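Local coordinates for soluble lytic murein transglycosylase (Pseudomonas aeruginosa, PDB 5OHU), which probably cleaves the glycan strands of peptidoglycan, as a lytic transglycosylase active in both exolytic and endolytic cell-wall turnover, at residues 31-36 with 54-59; 62-67 with 92-97; 424-429 with 451-456. One frame throughout, in Å; residues are numbered along the deposited sequence.

Interaction 1: 31-36 with 54-59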
loop_
_atom_site.group_PDB
_atom_site.type_symbol
_atom_site.label_atom_id
_atom_site.label_comp_id
_atom_site.label_asym_id
_atom_site.label_seq_id
_atom_site.Cartn_x
_atom_site.Cartn_y
_atom_site.Cartn_z
ATOM N N ARG A 31 3.299 -20.412 36.387
ATOM C CA ARG A 31 4.020 -19.265 36.921
ATOM C C ARG A 31 3.236 -17.966 36.761
ATOM O O ARG A 31 2.961 -17.521 35.636
ATOM C CB ARG A 31 5.384 -19.160 36.236
ATOM C CG ARG A 31 5.311 -19.207 34.721
ATOM C CD ARG A 31 6.662 -19.481 34.105
ATOM N NE ARG A 31 7.035 -20.881 34.236
ATOM C CZ ARG A 31 8.286 -21.326 34.217
ATOM N NH1 ARG A 31 8.525 -22.625 34.344
ATOM N NH2 ARG A 31 9.296 -20.474 34.078
ATOM N N ARG A 32 2.865 -17.355 37.886
ATOM C CA ARG A 32 2.141 -16.094 37.866
ATOM C C ARG A 32 2.967 -14.942 38.446
ATOM O O ARG A 32 2.438 -13.854 38.716
ATOM C CB ARG A 32 0.796 -16.267 38.566
ATOM C CG ARG A 32 -0.112 -15.067 38.454
ATOM C CD ARG A 32 -0.168 -14.418 37.055
ATOM N NE ARG A 32 -0.301 -15.313 35.894
ATOM C CZ ARG A 32 0.654 -15.626 35.014
ATOM N NH1 ARG A 32 1.853 -15.067 35.089
ATOM N NH2 ARG A 32 0.367 -16.450 34.009
ATOM N N LEU A 33 4.272 -15.148 38.617
ATOM C CA LEU A 33 5.163 -14.043 38.947
ATOM C C LEU A 33 5.106 -12.939 37.904
ATOM O O LEU A 33 5.430 -11.785 38.212
ATOM C CB LEU A 33 6.591 -14.558 39.068
ATOM C CG LEU A 33 6.714 -15.821 39.911
ATOM C CD1 LEU A 33 7.994 -16.549 39.577
ATOM C CD2 LEU A 33 6.671 -15.458 41.383
ATOM N N TYR A 34 4.694 -13.276 36.682
ATOM C CA TYR A 34 4.744 -12.328 35.578
ATOM C C TYR A 34 3.718 -11.210 35.747
ATOM O O TYR A 34 4.066 -10.028 35.643
ATOM C CB TYR A 34 4.567 -13.085 34.261
ATOM C CG TYR A 34 4.472 -12.217 33.046
ATOM C CD1 TYR A 34 5.610 -11.709 32.423
ATOM C CD2 TYR A 34 3.244 -11.882 32.535
ATOM C CE1 TYR A 34 5.509 -10.898 31.310
ATOM C CE2 TYR A 34 3.134 -11.066 31.420
ATOM C CZ TYR A 34 4.273 -10.579 30.817
ATOM O OH TYR A 34 4.168 -9.799 29.700
ATOM N N ASP A 35 2.452 -11.550 36.017
ATOM C CA ASP A 35 1.449 -10.495 36.159
ATOM C C ASP A 35 1.707 -9.643 37.395
ATOM O O ASP A 35 1.414 -8.440 37.394
ATOM C CB ASP A 35 0.039 -11.078 36.211
ATOM C CG ASP A 35 -0.375 -11.718 34.907
ATOM O OD1 ASP A 35 0.172 -11.324 33.858
ATOM O OD2 ASP A 35 -1.268 -12.588 34.922
ATOM N N GLN A 36 2.231 -10.247 38.463
ATOM C CA GLN A 36 2.651 -9.461 39.616
ATOM C C GLN A 36 3.671 -8.412 39.204
ATOM O O GLN A 36 3.449 -7.207 39.369
ATOM C CB GLN A 36 3.233 -10.372 40.700
ATOM C CG GLN A 36 4.026 -9.607 41.760
ATOM C CD GLN A 36 4.059 -10.313 43.099
ATOM O OE1 GLN A 36 3.751 -11.503 43.200
ATOM N NE2 GLN A 36 4.429 -9.576 44.143
ATOM N N SER A 54 15.177 -15.065 37.684
ATOM C CA SER A 54 15.578 -16.465 37.561
ATOM C C SER A 54 14.371 -17.396 37.495
ATOM O O SER A 54 14.332 -18.304 36.657
ATOM C CB SER A 54 16.498 -16.855 38.720
ATOM O OG SER A 54 17.717 -16.133 38.646
ATOM N N ALA A 55 13.368 -17.174 38.351
ATOM C CA ALA A 55 12.147 -17.971 38.332
ATOM C C ALA A 55 11.327 -17.790 37.062
ATOM O O ALA A 55 10.337 -18.507 36.882
ATOM C CB ALA A 55 11.278 -17.625 39.534
ATOM N N LEU A 56 11.690 -16.848 36.191
ATOM C CA LEU A 56 10.944 -16.632 34.955
ATOM C C LEU A 56 11.842 -16.621 33.724
ATOM O O LEU A 56 11.415 -16.153 32.666
ATOM C CB LEU A 56 10.140 -15.330 35.025
ATOM C CG LEU A 56 8.913 -15.325 35.939
ATOM C CD1 LEU A 56 8.277 -13.949 35.953
ATOM C CD2 LEU A 56 7.916 -16.362 35.483
ATOM N N ARG A 57 13.072 -17.131 33.823
ATOM C CA ARG A 57 13.933 -17.119 32.645
ATOM C C ARG A 57 13.421 -18.061 31.553
ATOM O O ARG A 57 13.938 -18.035 30.429
ATOM C CB ARG A 57 15.387 -17.437 33.048
ATOM C CG ARG A 57 16.405 -17.338 31.888
ATOM C CD ARG A 57 17.618 -16.445 32.173
ATOM N NE ARG A 57 18.223 -16.680 33.486
ATOM C CZ ARG A 57 18.755 -15.734 34.259
ATOM N NH1 ARG A 57 19.286 -16.073 35.440
ATOM N NH2 ARG A 57 18.746 -14.466 33.841
ATOM N N ASP A 58 12.393 -18.860 31.836
ATOM C CA ASP A 58 11.802 -19.716 30.819
ATOM C C ASP A 58 10.445 -19.239 30.324
ATOM O O ASP A 58 10.034 -19.643 29.232
ATOM C CB ASP A 58 11.674 -21.159 31.333
ATOM C CG ASP A 58 12.926 -21.979 31.073
ATOM O OD1 ASP A 58 13.886 -21.433 30.486
ATOM O OD2 ASP A 58 12.949 -23.169 31.445
ATOM N N TYR A 59 9.752 -18.393 31.082
ATOM C CA TYR A 59 8.480 -17.849 30.617
ATOM C C TYR A 59 8.718 -16.936 29.415
ATOM O O TYR A 59 9.597 -16.063 29.468
ATOM C CB TYR A 59 7.787 -17.090 31.743
ATOM C CG TYR A 59 6.372 -16.649 31.434
ATOM C CD1 TYR A 59 5.366 -17.578 31.198
ATOM C CD2 TYR A 59 6.036 -15.302 31.401
ATOM C CE1 TYR A 59 4.063 -17.173 30.922
ATOM C CE2 TYR A 59 4.743 -14.891 31.132
ATOM C CZ TYR A 59 3.759 -15.830 30.893
ATOM O OH TYR A 59 2.477 -15.416 30.626
#
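CE2 of Tyr59 sits 3.3 Å above one face of the Tyr34 ring, offset toward that ring's rim and nearest to CG. The two side chains cross at about a right angle, with ring centroids 5.0 Å apart and planes inclined at 56°. Arg31 lies beside Tyr59, and its guanidinium plane is turned only 17° from the Tyr59 ring. Its methylenes make the closest approach, with Arg31 CD 3.5 Å from Tyr59 CB. Arg31 NH2 lies obliquely near Ala55 O and Asp58 CB, without a hydrogen bond. At the edge of the guanidinium, near its plane, sits CA of Leu56.

Leu56 reaches between the residues of 31-36 with both methyls. Its CD2 packs on Arg31 CD at 3.6 Å, and its CD1 on Leu33 CB, also at 3.6 Å. Leu33 CD1 presses on Ala55 CB at 3.5 Å, a tight carbon contact. A chi1 of 51° puts Arg31 CG between its backbone N and carbonyl carbon, 3.9 Å from both Leu56 CD2 and Tyr59 CD1. The Arg31 side chain runs past those of Leu56 and Tyr59, pointing the opposite way.

Tyr34 OH is hydrogen-bonded to Lys38 NZ, and Tyr59 OH weakly to Glu415. No hydrogen bond or salt bridge joins 31-36 to 54-59. Arg31 NH2 and Asp58 OD2, 5.2 Å apart, may add a weak long-range attraction at most. Apolar and aromatic packing therefore holds the start of helix 33-41 against the loop.

Interaction 2: 62-67 with 92-97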
loop_
_atom_site.group_PDB
_atom_site.type_symbol
_atom_site.label_atom_id
_atom_site.label_comp_id
_atom_site.label_asym_id
_atom_site.label_seq_id
_atom_site.Cartn_x
_atom_site.Cartn_y
_atom_site.Cartn_z
ATOM N N GLU A 62 8.823 -12.889 29.572
ATOM C CA GLU A 62 9.752 -12.232 30.488
ATOM C C GLU A 62 10.585 -11.137 29.840
ATOM O O GLU A 62 10.805 -10.103 30.495
ATOM C CB GLU A 62 10.669 -13.277 31.144
ATOM C CG GLU A 62 11.795 -12.693 31.996
ATOM C CD GLU A 62 11.321 -12.141 33.339
ATOM O OE1 GLU A 62 10.102 -11.924 33.520
ATOM O OE2 GLU A 62 12.181 -11.923 34.219
ATOM N N PRO A 63 11.069 -11.274 28.601
ATOM C CA PRO A 63 11.825 -10.168 28.002
ATOM C C PRO A 63 11.051 -8.862 27.927
ATOM O O PRO A 63 11.686 -7.802 27.833
ATOM C CB PRO A 63 12.174 -10.698 26.608
ATOM C CG PRO A 63 12.235 -12.162 26.785
ATOM C CD PRO A 63 11.174 -12.499 27.783
ATOM N N TYR A 64 9.711 -8.898 27.959
ATOM C CA TYR A 64 8.937 -7.660 27.946
ATOM C C TYR A 64 9.088 -6.889 29.257
ATOM O O TYR A 64 9.184 -5.659 29.252
ATOM C CB TYR A 64 7.467 -7.955 27.651
ATOM C CG TYR A 64 7.165 -8.061 26.165
ATOM C CD1 TYR A 64 7.679 -9.100 25.409
ATOM C CD2 TYR A 64 6.375 -7.118 25.525
ATOM C CE1 TYR A 64 7.424 -9.201 24.062
ATOM C CE2 TYR A 64 6.105 -7.207 24.162
ATOM C CZ TYR A 64 6.635 -8.261 23.440
ATOM O OH TYR A 64 6.395 -8.395 22.095
ATOM N N LEU A 65 9.124 -7.587 30.390
ATOM C CA LEU A 65 9.346 -6.894 31.658
ATOM C C LEU A 65 10.771 -6.370 31.745
ATOM O O LEU A 65 10.996 -5.214 32.121
ATOM C CB LEU A 65 9.044 -7.814 32.835
ATOM C CG LEU A 65 7.617 -8.369 32.881
ATOM C CD1 LEU A 65 7.422 -9.222 34.142
ATOM C CD2 LEU A 65 6.590 -7.244 32.821
ATOM N N ALA A 66 11.746 -7.223 31.424
ATOM C CA ALA A 66 13.121 -6.770 31.275
ATOM C C ALA A 66 13.201 -5.523 30.407
ATOM O O ALA A 66 13.913 -4.569 30.734
ATOM C CB ALA A 66 13.970 -7.892 30.677
ATOM N N TYR A 67 12.468 -5.510 29.295
ATOM C CA TYR A 67 12.520 -4.371 28.389
ATOM C C TYR A 67 12.001 -3.110 29.064
ATOM O O TYR A 67 12.597 -2.037 28.937
ATOM C CB TYR A 67 11.715 -4.680 27.128
ATOM C CG TYR A 67 11.638 -3.535 26.157
ATOM C CD1 TYR A 67 10.674 -2.539 26.296
ATOM C CD2 TYR A 67 12.523 -3.446 25.097
ATOM C CE1 TYR A 67 10.595 -1.491 25.400
ATOM C CE2 TYR A 67 12.456 -2.401 24.205
ATOM C CZ TYR A 67 11.488 -1.425 24.360
ATOM O OH TYR A 67 11.418 -0.392 23.454
ATOM N N LEU A 92 12.857 -8.961 19.825
ATOM C CA LEU A 92 11.661 -8.279 20.295
ATOM C C LEU A 92 11.172 -7.299 19.231
ATOM O O LEU A 92 11.981 -6.589 18.616
ATOM C CB LEU A 92 11.926 -7.538 21.602
ATOM C CG LEU A 92 12.129 -8.418 22.835
ATOM C CD1 LEU A 92 12.261 -7.563 24.090
ATOM C CD2 LEU A 92 10.982 -9.405 22.962
ATOM N N PRO A 93 9.861 -7.253 18.971
ATOM C CA PRO A 93 9.353 -6.323 17.945
ATOM C C PRO A 93 9.723 -4.883 18.222
ATOM O O PRO A 93 9.957 -4.117 17.279
ATOM C CB PRO A 93 7.829 -6.525 18.001
ATOM C CG PRO A 93 7.640 -7.883 18.646
ATOM C CD PRO A 93 8.781 -8.006 19.637
ATOM N N GLN A 94 9.793 -4.491 19.493
ATOM C CA GLN A 94 10.003 -3.100 19.871
ATOM C C GLN A 94 11.471 -2.752 20.116
ATOM O O GLN A 94 11.760 -1.633 20.551
ATOM C CB GLN A 94 9.176 -2.768 21.119
ATOM C CG GLN A 94 9.665 -3.421 22.394
ATOM C CD GLN A 94 9.102 -4.821 22.607
ATOM O OE1 GLN A 94 8.778 -5.530 21.653
ATOM N NE2 GLN A 94 8.959 -5.212 23.868
ATOM N N ILE A 95 12.402 -3.672 19.835
ATOM C CA ILE A 95 13.800 -3.443 20.175
ATOM C C ILE A 95 14.365 -2.223 19.457
ATOM O O ILE A 95 15.326 -1.616 19.937
ATOM C CB ILE A 95 14.645 -4.704 19.872
ATOM C CG1 ILE A 95 15.892 -4.713 20.739
ATOM C CG2 ILE A 95 15.079 -4.748 18.417
ATOM C CD1 ILE A 95 15.581 -4.806 22.212
ATOM N N GLY A 96 13.789 -1.831 18.318
ATOM C CA GLY A 96 14.265 -0.636 17.644
ATOM C C GLY A 96 14.050 0.643 18.439
ATOM O O GLY A 96 14.862 1.573 18.359
ATOM N N TRP A 97 12.958 0.724 19.201
ATOM C CA TRP A 97 12.749 1.901 20.044
ATOM C C TRP A 97 13.822 1.987 21.116
ATOM O O TRP A 97 14.326 3.075 21.416
ATOM C CB TRP A 97 11.352 1.867 20.676
ATOM C CG TRP A 97 10.284 1.919 19.643
ATOM C CD1 TRP A 97 9.444 0.902 19.285
ATOM C CD2 TRP A 97 9.966 3.022 18.786
ATOM N NE1 TRP A 97 8.609 1.311 18.275
ATOM C CE2 TRP A 97 8.911 2.607 17.946
ATOM C CE3 TRP A 97 10.459 4.324 18.656
ATOM C CZ2 TRP A 97 8.341 3.447 16.986
ATOM C CZ3 TRP A 97 9.888 5.162 17.700
ATOM C CH2 TRP A 97 8.842 4.715 16.879
#
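Gln94 meets Tyr64 and Tyr67 through a bend in its chain. Its CG lies between the backbone N and the carbonyl carbon (chi1 70°), and chi2 of -87° then turns CD aside. Tyr67 has CG anti to its backbone N, which puts CG on the side of 92-97. There Gln94 CG forms a CH-pi contact over one face, 3.6 Å from the centroid of the Tyr67 ring and displaced toward CZ. The amide end continues to Tyr64. Gln94 NE2 sits over one face of the Tyr64 ring, 3.5 Å from Tyr64 CE2, with the amide and ring planes 57° apart.

Leu92 packs beside the tyrosines. Its CD2 meets Tyr64 CE1 at 3.7 Å, while its CD1 meets Pro63 CB at 4.0 Å. Pro93 CD touches Tyr64 OH at 3.4 Å. That hydroxyl hydrogen-bonds Glu428 of helix 422-433.

Phe85 of helix 79-88 packs on both Tyr67 and Ile95. Gln94 lies inside the type I turn from Leu92 to Ile95 and is the N-cap residue of helix 95-108. The side of helix 62-72 packs on this turn, consistent with the helical superhelix of Slt70-like transglycosylases.

Interaction 3: 424-429 with 451-456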
loop_
_atom_site.group_PDB
_atom_site.type_symbol
_atom_site.label_atom_id
_atom_site.label_comp_id
_atom_site.label_asym_id
_atom_site.label_seq_id
_atom_site.Cartn_x
_atom_site.Cartn_y
_atom_site.Cartn_z
ATOM N N ASN A 424 -0.649 -7.448 20.967
ATOM C CA ASN A 424 0.713 -7.927 21.176
ATOM C C ASN A 424 0.977 -9.220 20.412
ATOM O O ASN A 424 2.048 -9.388 19.815
ATOM C CB ASN A 424 0.966 -8.129 22.667
ATOM C CG ASN A 424 0.848 -6.846 23.452
ATOM O OD1 ASN A 424 -0.011 -6.719 24.324
ATOM N ND2 ASN A 424 1.717 -5.885 23.151
ATOM N N ALA A 425 0.021 -10.154 20.434
ATOM C CA ALA A 425 0.200 -11.407 19.708
ATOM C C ALA A 425 0.385 -11.153 18.219
ATOM O O ALA A 425 1.275 -11.732 17.586
ATOM C CB ALA A 425 -0.991 -12.331 19.950
ATOM N N ARG A 426 -0.435 -10.274 17.648
ATOM C CA ARG A 426 -0.315 -9.984 16.227
ATOM C C ARG A 426 1.021 -9.340 15.911
ATOM O O ARG A 426 1.664 -9.696 14.916
ATOM C CB ARG A 426 -1.459 -9.082 15.766
ATOM C CG ARG A 426 -2.782 -9.803 15.612
ATOM C CD ARG A 426 -3.617 -9.164 14.520
ATOM N NE ARG A 426 -3.829 -7.740 14.760
ATOM C CZ ARG A 426 -4.765 -7.258 15.569
ATOM N NH1 ARG A 426 -5.568 -8.085 16.221
ATOM N NH2 ARG A 426 -4.895 -5.949 15.729
ATOM N N ARG A 427 1.454 -8.386 16.744
ATOM C CA ARG A 427 2.719 -7.711 16.473
ATOM C C ARG A 427 3.885 -8.694 16.488
ATOM O O ARG A 427 4.754 -8.642 15.611
ATOM C CB ARG A 427 2.956 -6.577 17.470
ATOM C CG ARG A 427 4.137 -5.708 17.075
ATOM C CD ARG A 427 4.428 -4.603 18.075
ATOM N NE ARG A 427 3.336 -3.642 18.187
ATOM C CZ ARG A 427 2.502 -3.579 19.218
ATOM N NH1 ARG A 427 2.642 -4.417 20.236
ATOM N NH2 ARG A 427 1.535 -2.669 19.237
ATOM N N GLU A 428 3.927 -9.598 17.470
ATOM C CA GLU A 428 4.918 -10.668 17.439
ATOM C C GLU A 428 4.836 -11.433 16.132
ATOM O O GLU A 428 5.844 -11.647 15.438
ATOM C CB GLU A 428 4.703 -11.635 18.605
ATOM C CG GLU A 428 5.227 -11.161 19.952
ATOM C CD GLU A 428 6.754 -11.089 20.030
ATOM O OE1 GLU A 428 7.253 -10.539 21.046
ATOM O OE2 GLU A 428 7.453 -11.577 19.098
ATOM N N TRP A 429 3.619 -11.851 15.784
ATOM C CA TRP A 429 3.415 -12.692 14.615
ATOM C C TRP A 429 3.930 -12.010 13.355
ATOM O O TRP A 429 4.640 -12.624 12.553
ATOM C CB TRP A 429 1.932 -13.017 14.496
ATOM C CG TRP A 429 1.630 -14.301 13.847
ATOM C CD1 TRP A 429 1.267 -14.497 12.546
ATOM C CD2 TRP A 429 1.637 -15.593 14.469
ATOM N NE1 TRP A 429 1.059 -15.839 12.316
ATOM C CE2 TRP A 429 1.277 -16.533 13.479
ATOM C CE3 TRP A 429 1.931 -16.048 15.758
ATOM C CZ2 TRP A 429 1.184 -17.899 13.745
ATOM C CZ3 TRP A 429 1.839 -17.402 16.023
ATOM C CH2 TRP A 429 1.468 -18.313 15.019
ATOM N N MET A 451 -5.690 -21.331 14.874
ATOM C CA MET A 451 -6.119 -20.446 15.945
ATOM C C MET A 451 -7.309 -19.579 15.548
ATOM O O MET A 451 -7.691 -18.685 16.313
ATOM C CB MET A 451 -4.950 -19.559 16.385
ATOM C CG MET A 451 -3.739 -20.338 16.899
ATOM S SD MET A 451 -2.240 -19.332 16.974
ATOM C CE MET A 451 -2.770 -18.048 18.098
ATOM N N GLN A 452 -7.900 -19.824 14.372
ATOM C CA GLN A 452 -8.982 -18.999 13.822
ATOM C C GLN A 452 -8.503 -17.580 13.563
ATOM O O GLN A 452 -9.263 -16.615 13.667
ATOM C CB GLN A 452 -10.222 -18.991 14.725
ATOM C CG GLN A 452 -11.147 -20.195 14.557
ATOM C CD GLN A 452 -10.403 -21.517 14.581
ATOM O OE1 GLN A 452 -9.930 -21.957 15.629
ATOM N NE2 GLN A 452 -10.288 -22.154 13.416
ATOM N N TRP A 453 -7.226 -17.444 13.226
ATOM C CA TRP A 453 -6.653 -16.142 12.936
ATOM C C TRP A 453 -6.482 -16.013 11.431
ATOM O O TRP A 453 -5.382 -16.088 10.876
ATOM C CB TRP A 453 -5.371 -15.946 13.709
ATOM C CG TRP A 453 -5.707 -15.127 14.849
ATOM C CD1 TRP A 453 -6.966 -14.865 15.305
ATOM C CD2 TRP A 453 -4.815 -14.406 15.683
ATOM N NE1 TRP A 453 -6.912 -14.028 16.376
ATOM C CE2 TRP A 453 -5.599 -13.731 16.633
ATOM C CE3 TRP A 453 -3.426 -14.266 15.724
ATOM C CZ2 TRP A 453 -5.040 -12.939 17.618
ATOM C CZ3 TRP A 453 -2.872 -13.469 16.693
ATOM C CH2 TRP A 453 -3.677 -12.813 17.632
ATOM N N TYR A 454 -7.623 -15.759 10.786
ATOM C CA TYR A 454 -7.730 -15.876 9.340
ATOM C C TYR A 454 -6.830 -14.887 8.625
ATOM O O TYR A 454 -6.114 -15.268 7.694
ATOM C CB TYR A 454 -9.198 -15.719 8.936
ATOM C CG TYR A 454 -10.050 -16.751 9.652
ATOM C CD1 TYR A 454 -9.707 -18.106 9.599
ATOM C CD2 TYR A 454 -11.157 -16.380 10.420
ATOM C CE1 TYR A 454 -10.452 -19.059 10.266
ATOM C CE2 TYR A 454 -11.905 -17.330 11.084
ATOM C CZ TYR A 454 -11.544 -18.665 11.004
ATOM O OH TYR A 454 -12.278 -19.616 11.660
ATOM N N PHE A 455 -6.818 -13.617 9.059
ATOM C CA PHE A 455 -5.959 -12.649 8.372
ATOM C C PHE A 455 -4.478 -12.924 8.592
ATOM O O PHE A 455 -3.726 -12.934 7.601
ATOM C CB PHE A 455 -6.330 -11.219 8.765
ATOM C CG PHE A 455 -5.496 -10.177 8.080
ATOM C CD1 PHE A 455 -5.272 -10.244 6.710
ATOM C CD2 PHE A 455 -4.933 -9.138 8.798
ATOM C CE1 PHE A 455 -4.496 -9.294 6.074
ATOM C CE2 PHE A 455 -4.163 -8.183 8.172
ATOM C CZ PHE A 455 -3.940 -8.257 6.807
ATOM N N PRO A 456 -3.979 -13.132 9.817
ATOM C CA PRO A 456 -2.572 -13.557 9.944
ATOM C C PRO A 456 -2.235 -14.741 9.049
ATOM O O PRO A 456 -1.193 -14.740 8.387
ATOM C CB PRO A 456 -2.447 -13.899 11.436
ATOM C CG PRO A 456 -3.452 -13.024 12.098
ATOM C CD PRO A 456 -4.615 -12.956 11.140
HETATM O O HOH W 1 0.198 -16.842 9.750
#
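Ala425 and Arg426 meet the same corner of the Trp453 indole. Ala425 CB approaches at the edge, near the ring plane, and lies 3.6 Å from Trp453 CH2. Arg426 brings its methylene CG to 3.7 Å from the same Trp453 CH2 atom. The Arg426 and Trp453 side chains cross at about a right angle. Arg426 CG is anti to the carbonyl carbon (chi1 -76°), and this places the methylene beside the indole.

One turn after Ala425 comes Trp429. Its CG lies anti to the backbone N, beside the carbonyl carbon, and the indole meets two further residues. Trp429 CD1 packs on Pro456 CB at 3.9 Å, the two side chains crossing at about a right angle. At the other end of the indole, Met451 SD is 4.3 Å from Trp429 CH2. This is a Met-aromatic contact, with the sulfur 38° off the normal of the six-membered ring.

Trp429 NE1 gives its N-H to a water that lies in the indole plane at 2.9 Å. The same water donates a weak bond to Pro456 O.

Met451 and Trp453 flank Gln452, the C-prime residue of the Schellman motif that ends helix 438-450. Trp453 is then the N-cap residue of helix 454-463. Around them, Phe417 of helix 408-418 meets Trp453 edge-to-face, and Leu447 and Ala448 pack on Trp429.

No direct hydrogen bond joins the two segments. Between them the contact is mainly apolar, within the L domain. The water satisfies the indole N-H and adds a polar link to the backbone of helix 454-463, whose Pro456 arm is weak.

In the fold
Following the chain from the N terminus, interaction 1 closes first, bringing the loop before helix 62-72 back to the start of helix 33-41. Interaction 2 opens a few residues later and closes on the start of helix 95-108. Interaction 3 comes much later and joins helix 422-433 to the start of helix 454-463. The three run in series; none nests or crosses. Interactions 1 and 2 touch where Tyr34 packs on Leu65. Interactions 2 and 3 meet at helix 422-433, where Pro93 packs on Arg427. Interactions 1 and 3 do not touch. The N-terminal helices thus contact the L domain despite their wide separation in sequence.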